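Long-range contacts in 7,8-dihydro-6-hydroxymethylpterin pyrophosphokinase-dihydropteroate synthase (Plasmodium falciparum, PDB 6JWS), which probably catalyses two successive steps of folate biosynthesis, pyrophosphorylation of 6-hydroxymethyl-7,8-dihydropterin by ATP and condensation of the resulting diphosphate with 4-aminobenzoate to dihydropteroate: residues S383-E387 / Y597-L602; L555-L559 / I572-I576. The protein carries 1 engineered substitution. All coordinates share one frame; numbering follows the deposited sequence.

Interaction 1: S383-E387 / Y597-L602; sequences SYLKE and YDEYPL
Leu385 spreads its two methyl groups over the backbone of the 597-602 loop: CD2 lies 3.4 Å from Glu599 O, and CD1 lies 3.4 Å from Pro601 CA, closer than usual for two carbons. With CG anti to the backbone N (chi1 -168°), the fork straddles neighbouring peptides, and Leu385 CD1 also touches the proline ring at Pro601 CB (3.9 Å). Lys386 follows at a type II turn spanning Tyr384 to Glu387. Its chain, bent at chi2 (-37°), brings NZ to the type I turn from Tyr597 to Tyr600. There Lys386 NZ donates to Tyr600 O at 2.7 Å, nearly in line with the carbonyl (C=O...N angle 163°), and to Tyr597 O at 3.2 Å from above the carbonyl plane. Tyr597 O is gripped on both faces, because Tyr600 N, closing the turn, reaches it from the opposite face at 2.9 Å. Lys386 CE meanwhile passes 3.3 Å from Asp598 O.

Leu385 also pairs through its backbone with Arg374 of strand 372-377, so this is where the edge of the antiparallel sheet meets a loop leading into strand 603-604 of the TIM barrel. Asp683 forms a salt bridge with NZ and accepts from Leu602 N. The ammonium group is therefore probably charged, with two carbonyls and a carboxylate gathered round it, and it ties together the turn and the loop before strand 684-687 while the leucine methyls supply the apolar packing.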
ATOM      1  N   SER B 383      16.194   2.036  17.530  1.00 16.74           N
ATOM      2  CA  SER B 383      15.160   2.119  16.505  1.00 15.52           C
ATOM      3  C   SER B 383      14.797   0.687  16.128  1.00 14.89           C
ATOM      4  O   SER B 383      15.684  -0.133  15.908  1.00 15.11           O
ATOM      5  CB  SER B 383      15.626   2.875  15.263  1.00 15.24           C
ATOM      6  OG  SER B 383      15.838   4.265  15.499  1.00 14.77           O
ATOM      7  N   TYR B 384      13.504   0.384  16.070  1.00 14.31           N
ATOM      8  CA  TYR B 384      13.096  -0.942  15.647  1.00 14.34           C
ATOM      9  C   TYR B 384      13.086  -0.982  14.126  1.00 13.60           C
ATOM     10  O   TYR B 384      12.384  -0.178  13.500  1.00 12.30           O
ATOM     11  CB  TYR B 384      11.700  -1.278  16.187  1.00 16.78           C
ATOM     12  CG  TYR B 384      11.648  -1.319  17.690  1.00 18.74           C
ATOM     13  CD1 TYR B 384      12.232  -2.358  18.391  1.00 18.29           C
ATOM     14  CD2 TYR B 384      11.097  -0.267  18.408  1.00 21.26           C
ATOM     15  CE1 TYR B 384      12.245  -2.368  19.771  1.00 20.60           C
ATOM     16  CE2 TYR B 384      11.073  -0.276  19.793  1.00 23.27           C
ATOM     17  CZ  TYR B 384      11.652  -1.331  20.471  1.00 24.16           C
ATOM     18  OH  TYR B 384      11.623  -1.351  21.834  1.00 28.15           O
ATOM     19  N   LEU B 385      13.863  -1.915  13.551  1.00 12.30           N
ATOM     20  CA  LEU B 385      13.931  -2.024  12.107  1.00 12.07           C
ATOM     21  C   LEU B 385      12.513  -2.172  11.559  1.00 12.34           C
ATOM     22  O   LEU B 385      11.739  -2.995  12.044  1.00 12.02           O
ATOM     23  CB  LEU B 385      14.786  -3.234  11.714  1.00 12.38           C
ATOM     24  CG  LEU B 385      15.147  -3.266  10.227  1.00 11.87           C
ATOM     25  CD1 LEU B 385      16.000  -2.055   9.874  1.00 11.48           C
ATOM     26  CD2 LEU B 385      15.878  -4.539   9.857  1.00 11.58           C
ATOM     27  N   LYS B 386      12.184  -1.360  10.551  1.00 12.23           N
ATOM     28  CA  LYS B 386      10.952  -1.484   9.774  1.00 13.23           C
ATOM     29  C   LYS B 386       9.739  -0.901  10.510  1.00 13.90           C
ATOM     30  O   LYS B 386       8.630  -1.023  10.005  1.00 14.08           O
ATOM     31  CB  LYS B 386      10.671  -2.897   9.218  1.00 12.95           C
ATOM     32  CG  LYS B 386      11.711  -3.538   8.290  1.00 12.76           C
ATOM     33  CD  LYS B 386      12.403  -2.586   7.330  1.00 12.87           C
ATOM     34  CE  LYS B 386      13.618  -3.170   6.630  1.00 13.82           C
ATOM     35  NZ  LYS B 386      14.283  -2.152   5.766  1.00 13.53           N
ATOM     36  N   GLU B 387       9.929  -0.245  11.662  1.00 14.59           N
ATOM     37  CA  GLU B 387       8.785   0.273  12.406  1.00 17.25           C
ATOM     38  C   GLU B 387       8.503   1.757  12.164  1.00 17.73           C
ATOM     39  O   GLU B 387       7.464   2.255  12.596  1.00 18.66           O
ATOM     40  CB  GLU B 387       8.914  -0.001  13.901  1.00 17.97           C
ATOM     41  CG  GLU B 387       8.569  -1.438  14.234  1.00 21.12           C
ATOM     42  CD  GLU B 387       8.352  -1.715  15.716  1.00 24.75           C
ATOM     43  OE1 GLU B 387       8.152  -0.726  16.514  1.00 25.52           O
ATOM     44  OE2 GLU B 387       8.395  -2.913  16.082  1.00 25.62           O
ATOM     45  N   TYR B 597      15.675  -5.747   0.716  1.00  9.07           N
ATOM     46  CA  TYR B 597      16.310  -5.088   1.865  1.00  9.96           C
ATOM     47  C   TYR B 597      15.497  -5.230   3.159  1.00 10.67           C
ATOM     48  O   TYR B 597      15.743  -4.494   4.115  1.00 10.74           O
ATOM     49  CB  TYR B 597      16.708  -3.625   1.571  1.00  8.73           C
ATOM     50  CG  TYR B 597      17.704  -3.515   0.438  1.00  8.98           C
ATOM     51  CD1 TYR B 597      19.061  -3.769   0.635  1.00  8.86           C
ATOM     52  CD2 TYR B 597      17.291  -3.227  -0.853  1.00  8.49           C
ATOM     53  CE1 TYR B 597      19.979  -3.729  -0.411  1.00  8.83           C
ATOM     54  CE2 TYR B 597      18.193  -3.192  -1.908  1.00  8.47           C
ATOM     55  CZ  TYR B 597      19.540  -3.438  -1.691  1.00  8.70           C
ATOM     56  OH  TYR B 597      20.422  -3.407  -2.735  1.00  8.72           O
ATOM     57  N   ASP B 598      14.567  -6.194   3.202  1.00 11.54           N
ATOM     58  CA  ASP B 598      13.616  -6.330   4.298  1.00 13.22           C
ATOM     59  C   ASP B 598      14.331  -6.665   5.608  1.00 13.42           C
ATOM     60  O   ASP B 598      13.780  -6.425   6.671  1.00 13.16           O
ATOM     61  CB  ASP B 598      12.540  -7.399   4.017  1.00 14.11           C
ATOM     62  CG  ASP B 598      11.396  -6.917   3.136  1.00 16.07           C
ATOM     63  OD1 ASP B 598      11.333  -5.695   2.833  1.00 16.32           O
ATOM     64  OD2 ASP B 598      10.573  -7.768   2.739  1.00 19.77           O
ATOM     65  N   GLU B 599      15.548  -7.209   5.529  1.00 13.80           N
ATOM     66  CA  GLU B 599      16.327  -7.548   6.707  1.00 15.45           C
ATOM     67  C   GLU B 599      17.289  -6.437   7.108  1.00 14.42           C
ATOM     68  O   GLU B 599      17.994  -6.593   8.107  1.00 14.76           O
ATOM     69  CB  GLU B 599      17.250  -8.731   6.399  1.00 18.70           C
ATOM     70  CG  GLU B 599      16.522  -9.946   5.870  1.00 25.62           C
ATOM     71  CD  GLU B 599      15.690 -10.627   6.938  1.00 30.51           C
ATOM     72  OE1 GLU B 599      16.286 -11.195   7.880  1.00 32.16           O
ATOM     73  OE2 GLU B 599      14.445 -10.566   6.827  1.00 39.19           O
ATOM     74  N   TYR B 600      17.365  -5.350   6.324  1.00 12.79           N
ATOM     75  CA  TYR B 600      18.448  -4.393   6.500  1.00 12.25           C
ATOM     76  C   TYR B 600      17.907  -2.998   6.773  1.00 11.12           C
ATOM     77  O   TYR B 600      16.864  -2.632   6.247  1.00 10.68           O
ATOM     78  CB  TYR B 600      19.292  -4.311   5.226  1.00 12.89           C
ATOM     79  CG  TYR B 600      20.068  -5.560   4.895  1.00 14.64           C
ATOM     80  CD1 TYR B 600      21.114  -5.987   5.689  1.00 16.59           C
ATOM     81  CD2 TYR B 600      19.831  -6.262   3.727  1.00 14.94           C
ATOM     82  CE1 TYR B 600      21.850  -7.111   5.354  1.00 17.39           C
ATOM     83  CE2 TYR B 600      20.557  -7.385   3.379  1.00 15.00           C
ATOM     84  CZ  TYR B 600      21.558  -7.827   4.207  1.00 16.00           C
ATOM     85  OH  TYR B 600      22.283  -8.941   3.880  1.00 16.23           O
ATOM     86  N   PRO B 601      18.644  -2.142   7.519  1.00 10.50           N
ATOM     87  CA  PRO B 601      18.253  -0.742   7.658  1.00  9.94           C
ATOM     88  C   PRO B 601      18.467  -0.109   6.286  1.00  9.70           C
ATOM     89  O   PRO B 601      19.535  -0.254   5.694  1.00  9.37           O
ATOM     90  CB  PRO B 601      19.236  -0.176   8.697  1.00 10.16           C
ATOM     91  CG  PRO B 601      19.905  -1.400   9.333  1.00  9.91           C
ATOM     92  CD  PRO B 601      19.888  -2.462   8.246  1.00 10.57           C
ATOM     93  N   LEU B 602      17.411   0.508   5.758  1.00  9.05           N
ATOM     94  CA  LEU B 602      17.414   0.994   4.394  1.00  9.30           C
ATOM     95  C   LEU B 602      17.178   2.508   4.396  1.00  9.79           C
ATOM     96  O   LEU B 602      16.213   3.006   4.986  1.00 10.05           O
ATOM     97  CB  LEU B 602      16.324   0.255   3.612  1.00  8.98           C
ATOM     98  CG  LEU B 602      16.158   0.683   2.148  1.00  9.48           C
ATOM     99  CD1 LEU B 602      17.380   0.311   1.294  1.00  8.37           C
ATOM    100  CD2 LEU B 602      14.893   0.071   1.547  1.00  9.12           C
TER

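Interaction 2: L555-L559 / I572-I576. With PT1 (pteroic acid), chain I.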
ATOM      1  N   LEU B 555      26.733  -3.971  -1.491  1.00  7.12           N
ATOM      2  CA  LEU B 555      26.480  -3.394  -0.177  1.00  7.46           C
ATOM      3  C   LEU B 555      26.780  -4.386   0.947  1.00  7.98           C
ATOM      4  O   LEU B 555      27.358  -4.002   1.965  1.00  7.78           O
ATOM      5  CB  LEU B 555      25.027  -2.880  -0.135  1.00  6.96           C
ATOM      6  CG  LEU B 555      24.786  -1.691  -1.072  1.00  7.01           C
ATOM      7  CD1 LEU B 555      23.304  -1.310  -1.145  1.00  6.95           C
ATOM      8  CD2 LEU B 555      25.629  -0.486  -0.638  1.00  6.74           C
ATOM      9  N   GLU B 556      26.404  -5.659   0.751  1.00  8.75           N
ATOM     10  CA  GLU B 556      26.672  -6.708   1.726  1.00  9.86           C
ATOM     11  C   GLU B 556      28.176  -6.942   1.860  1.00 10.37           C
ATOM     12  O   GLU B 556      28.680  -7.108   2.979  1.00  9.94           O
ATOM     13  CB  GLU B 556      25.971  -8.016   1.334  1.00 10.65           C
ATOM     14  CG  GLU B 556      24.456  -7.956   1.546  1.00 12.17           C
ATOM     15  CD  GLU B 556      23.725  -9.208   1.060  1.00 13.48           C
ATOM     16  OE1 GLU B 556      24.035  -9.688  -0.039  1.00 14.18           O
ATOM     17  OE2 GLU B 556      22.844  -9.701   1.773  1.00 14.59           O
ATOM     18  N   GLN B 557      28.903  -6.923   0.732  1.00 11.02           N
ATOM     19  CA  GLN B 557      30.356  -7.026   0.810  1.00 12.50           C
ATOM     20  C   GLN B 557      30.928  -5.852   1.617  1.00 11.13           C
ATOM     21  O   GLN B 557      31.785  -6.050   2.474  1.00 10.17           O
ATOM     22  CB  GLN B 557      30.998  -7.357  -0.556  1.00 16.63           C
ATOM     23  CG  GLN B 557      30.816  -8.826  -0.982  1.00 23.22           C
ATOM     24  CD  GLN B 557      31.135  -9.242  -2.415  1.00 32.08           C
ATOM     25  OE1 GLN B 557      30.336  -9.929  -3.075  1.00 38.10           O
ATOM     26  NE2 GLN B 557      32.308  -8.864  -2.920  1.00 28.35           N
ATOM     27  N   ARG B 558      30.409  -4.629   1.408  1.00 10.80           N
ATOM     28  CA  ARG B 558      30.914  -3.479   2.156  1.00 11.24           C
ATOM     29  C   ARG B 558      30.629  -3.611   3.653  1.00 10.94           C
ATOM     30  O   ARG B 558      31.488  -3.304   4.492  1.00 10.50           O
ATOM     31  CB  ARG B 558      30.321  -2.145   1.678  1.00 11.40           C
ATOM     32  CG  ARG B 558      30.692  -1.772   0.256  1.00 11.93           C
ATOM     33  CD  ARG B 558      32.193  -1.904   0.114  1.00 12.21           C
ATOM     34  NE  ARG B 558      32.962  -0.872   0.778  1.00 12.82           N
ATOM     35  CZ  ARG B 558      34.269  -0.948   1.011  1.00 14.61           C
ATOM     36  NH1 ARG B 558      34.945  -2.040   0.694  1.00 13.95           N
ATOM     37  NH2 ARG B 558      34.892   0.051   1.616  1.00 15.98           N
ATOM     38  N   LEU B 559      29.401  -4.017   3.981  1.00 10.72           N
ATOM     39  CA  LEU B 559      29.046  -4.235   5.377  1.00 11.33           C
ATOM     40  C   LEU B 559      29.984  -5.285   5.977  1.00 11.51           C
ATOM     41  O   LEU B 559      30.478  -5.106   7.078  1.00 11.65           O
ATOM     42  CB  LEU B 559      27.566  -4.638   5.490  1.00 10.51           C
ATOM     43  CG  LEU B 559      27.074  -5.023   6.889  1.00 11.40           C
ATOM     44  CD1 LEU B 559      25.607  -4.657   7.103  1.00 11.11           C
ATOM     45  CD2 LEU B 559      27.321  -6.505   7.205  1.00 10.91           C
ATOM     46  N   ILE B 572      24.998   0.189  10.514  1.00 10.25           N
ATOM     47  CA  ILE B 572      25.321   0.321   9.098  1.00  9.75           C
ATOM     48  C   ILE B 572      24.019   0.304   8.307  1.00  9.74           C
ATOM     49  O   ILE B 572      23.249  -0.640   8.427  1.00  9.48           O
ATOM     50  CB  ILE B 572      26.236  -0.842   8.660  1.00  9.30           C
ATOM     51  CG1 ILE B 572      27.540  -0.838   9.469  1.00  9.18           C
ATOM     52  CG2 ILE B 572      26.488  -0.813   7.158  1.00  8.55           C
ATOM     53  CD1 ILE B 572      28.352  -2.099   9.346  1.00  8.86           C
ATOM     54  N   LEU B 573      23.793   1.333   7.485  1.00 10.25           N
ATOM     55  CA  LEU B 573      22.580   1.435   6.691  1.00 10.44           C
ATOM     56  C   LEU B 573      22.941   1.315   5.217  1.00 11.15           C
ATOM     57  O   LEU B 573      24.066   1.655   4.835  1.00 10.79           O
ATOM     58  CB  LEU B 573      21.929   2.772   7.022  1.00 10.93           C
ATOM     59  CG  LEU B 573      21.609   2.936   8.512  1.00 11.81           C
ATOM     60  CD1 LEU B 573      22.486   4.004   9.131  1.00 12.80           C
ATOM     61  CD2 LEU B 573      20.152   3.301   8.696  1.00 12.68           C
ATOM     62  N   PHE B 574      22.001   0.775   4.427  1.00 11.52           N
ATOM     63  CA  PHE B 574      22.196   0.517   3.010  1.00 11.91           C
ATOM     64  C   PHE B 574      21.444   1.555   2.197  1.00 10.52           C
ATOM     65  O   PHE B 574      20.334   1.950   2.567  1.00  9.40           O
ATOM     66  CB  PHE B 574      21.582  -0.824   2.595  1.00 15.22           C
ATOM     67  CG  PHE B 574      22.291  -2.057   3.095  1.00 19.24           C
ATOM     68  CD1 PHE B 574      22.543  -2.241   4.444  1.00 24.24           C
ATOM     69  CD2 PHE B 574      22.611  -3.090   2.238  1.00 20.62           C
ATOM     70  CE1 PHE B 574      23.182  -3.395   4.884  1.00 30.74           C
ATOM     71  CE2 PHE B 574      23.275  -4.227   2.669  1.00 20.76           C
ATOM     72  CZ  PHE B 574      23.572  -4.375   3.992  1.00 24.56           C
ATOM     73  N   ASP B 575      22.045   1.928   1.057  1.00  9.34           N
ATOM     74  CA  ASP B 575      21.424   2.851   0.121  1.00  8.92           C
ATOM     75  C   ASP B 575      21.750   2.378  -1.296  1.00  9.12           C
ATOM     76  O   ASP B 575      22.917   2.233  -1.651  1.00  9.45           O
ATOM     77  CB  ASP B 575      21.825   4.302   0.432  1.00  8.09           C
ATOM     78  CG  ASP B 575      21.137   5.335  -0.450  1.00  8.54           C
ATOM     79  OD1 ASP B 575      20.508   4.938  -1.454  1.00  8.68           O
ATOM     80  OD2 ASP B 575      21.184   6.541  -0.109  1.00  8.63           O
ATOM     81  N   ILE B 576      20.716   2.170  -2.115  1.00  9.04           N
ATOM     82  CA  ILE B 576      20.837   1.582  -3.446  1.00  9.17           C
ATOM     83  C   ILE B 576      21.344   2.621  -4.451  1.00  8.64           C
ATOM     84  O   ILE B 576      21.689   2.267  -5.576  1.00  8.27           O
ATOM     85  CB  ILE B 576      19.462   1.069  -3.886  1.00  9.79           C
ATOM     86  CG1 ILE B 576      18.433   2.147  -3.534  1.00 10.59           C
ATOM     87  CG2 ILE B 576      19.157  -0.239  -3.164  1.00  9.72           C
ATOM     88  CD1 ILE B 576      17.240   2.134  -4.391  1.00 12.93           C
TER
HETATM   89  C2  PT1 I 801      21.399   9.638  -2.224  1.00  8.52           C
HETATM   90  C3  PT1 I 801      22.045  10.931  -2.454  1.00  8.58           C
HETATM   91  C5  PT1 I 801      23.038  11.349  -1.459  1.00  8.38           C
HETATM   92  N6  PT1 I 801      21.761  11.726  -3.513  1.00  9.25           N
HETATM   93  C7  PT1 I 801      22.683   9.305  -0.259  1.00  8.49           C
HETATM   94  N9  PT1 I 801      23.302  10.521  -0.407  1.00  8.42           N
HETATM   95  C10 PT1 I 801      22.429  12.901  -3.665  1.00  9.10           C
HETATM   96  N11 PT1 I 801      22.985   8.479   0.808  1.00  8.25           N
HETATM   97  C12 PT1 I 801      23.392  13.286  -2.741  1.00  8.68           C
HETATM   98  C21 PT1 I 801      19.372  12.467 -10.655  1.00 11.14           C
HETATM   99  O22 PT1 I 801      18.501  13.335 -10.937  1.00 12.07           O
HETATM  100  O1  PT1 I 801      20.487   9.190  -3.096  1.00  8.65           O
HETATM  101  N4  PT1 I 801      21.737   8.896  -1.148  1.00  8.46           N
HETATM  102  N8  PT1 I 801      23.661  12.522  -1.661  1.00  8.24           N
HETATM  103  C13 PT1 I 801      22.133  13.748  -4.874  1.00  9.75           C
HETATM  104  N14 PT1 I 801      22.686  13.064  -6.075  1.00 10.13           N
HETATM  105  C15 PT1 I 801      21.913  12.912  -7.176  1.00 10.05           C
HETATM  106  C16 PT1 I 801      22.085  11.789  -8.013  1.00  9.83           C
HETATM  107  C17 PT1 I 801      20.934  13.916  -7.471  1.00  9.72           C
HETATM  108  C18 PT1 I 801      21.253  11.650  -9.151  1.00 10.20           C
HETATM  109  C19 PT1 I 801      20.123  13.773  -8.625  1.00 10.02           C
HETATM  110  C20 PT1 I 801      20.270  12.630  -9.450  1.00 10.55           C
HETATM  111  O23 PT1 I 801      19.491  11.459 -11.373  1.00 11.41           O
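Residues 555-559 of helix 547-564 run nearly antiparallel to strand 572-575, at 161° between their N-to-C directions and 9.6 Å between axes, as expected for a helix returning over the parallel strands in a beta-alpha-beta crossover of a TIM barrel. Strand 525-529, helix 547-564 and strand 572-575 make up the unit. Phe574 points outward from the strand into the helix and receives two leucines one turn apart. Leu555 approaches the ring obliquely, CB to CD2 at 3.4 Å, its side chain running past that of Phe574 in the opposite direction. Leu559 meets the ring at its edge, near the ring plane, with CD1 3.5 Å from Phe574 CE1, the two side chains crossing at about a right angle. CG of Leu559 is anti to its backbone N (chi1 175°), which lets CD1 touch the ring edge and also reach Ile572 CG2, 3.9 Å from it. Glu556 adds its aliphatic part, CG lying 4.1 Å from Phe574 CE2, while its carboxylate turns to Tyr600. No hydrogen bond joins helix to strand, so the contact is held by apolar packing in a buried layer.

The next residue along the strand, Asp575, points away from the helix into the pteroic acid pocket, which Asn502, Lys609 and Arg610 also line. Asp575 OD1 accepts from Gly577 N, which helps fix the carboxylate; Asp575 OD2 accepts from N11 of the pteroic acid at 2.8 Å (N-H...O angle 137°), and the ring atom N4 lies 2.6 Å from the same OD2.

Along the chain the segments come in the order 383-387, 555-559, 572-576, 597-602, so interaction 2 falls wholly within the span bracketed by interaction 1. Their centres lie 13 Å apart and the two touch: Pro601 O is 3.0 Å from Phe574 N, a probable hydrogen bond, and the ring of Tyr600 stacks on that of Phe574. Backbone bonds from Phe574 to Pro601 and Phe603 join strand 572-575 to strand 603-604, which closes the barrel. One loop thus meets the antiparallel sheet containing strand 382-384 and, through Phe574, the layer beneath helix 547-564, linking the kinase side of the protein to the pterin-binding barrel.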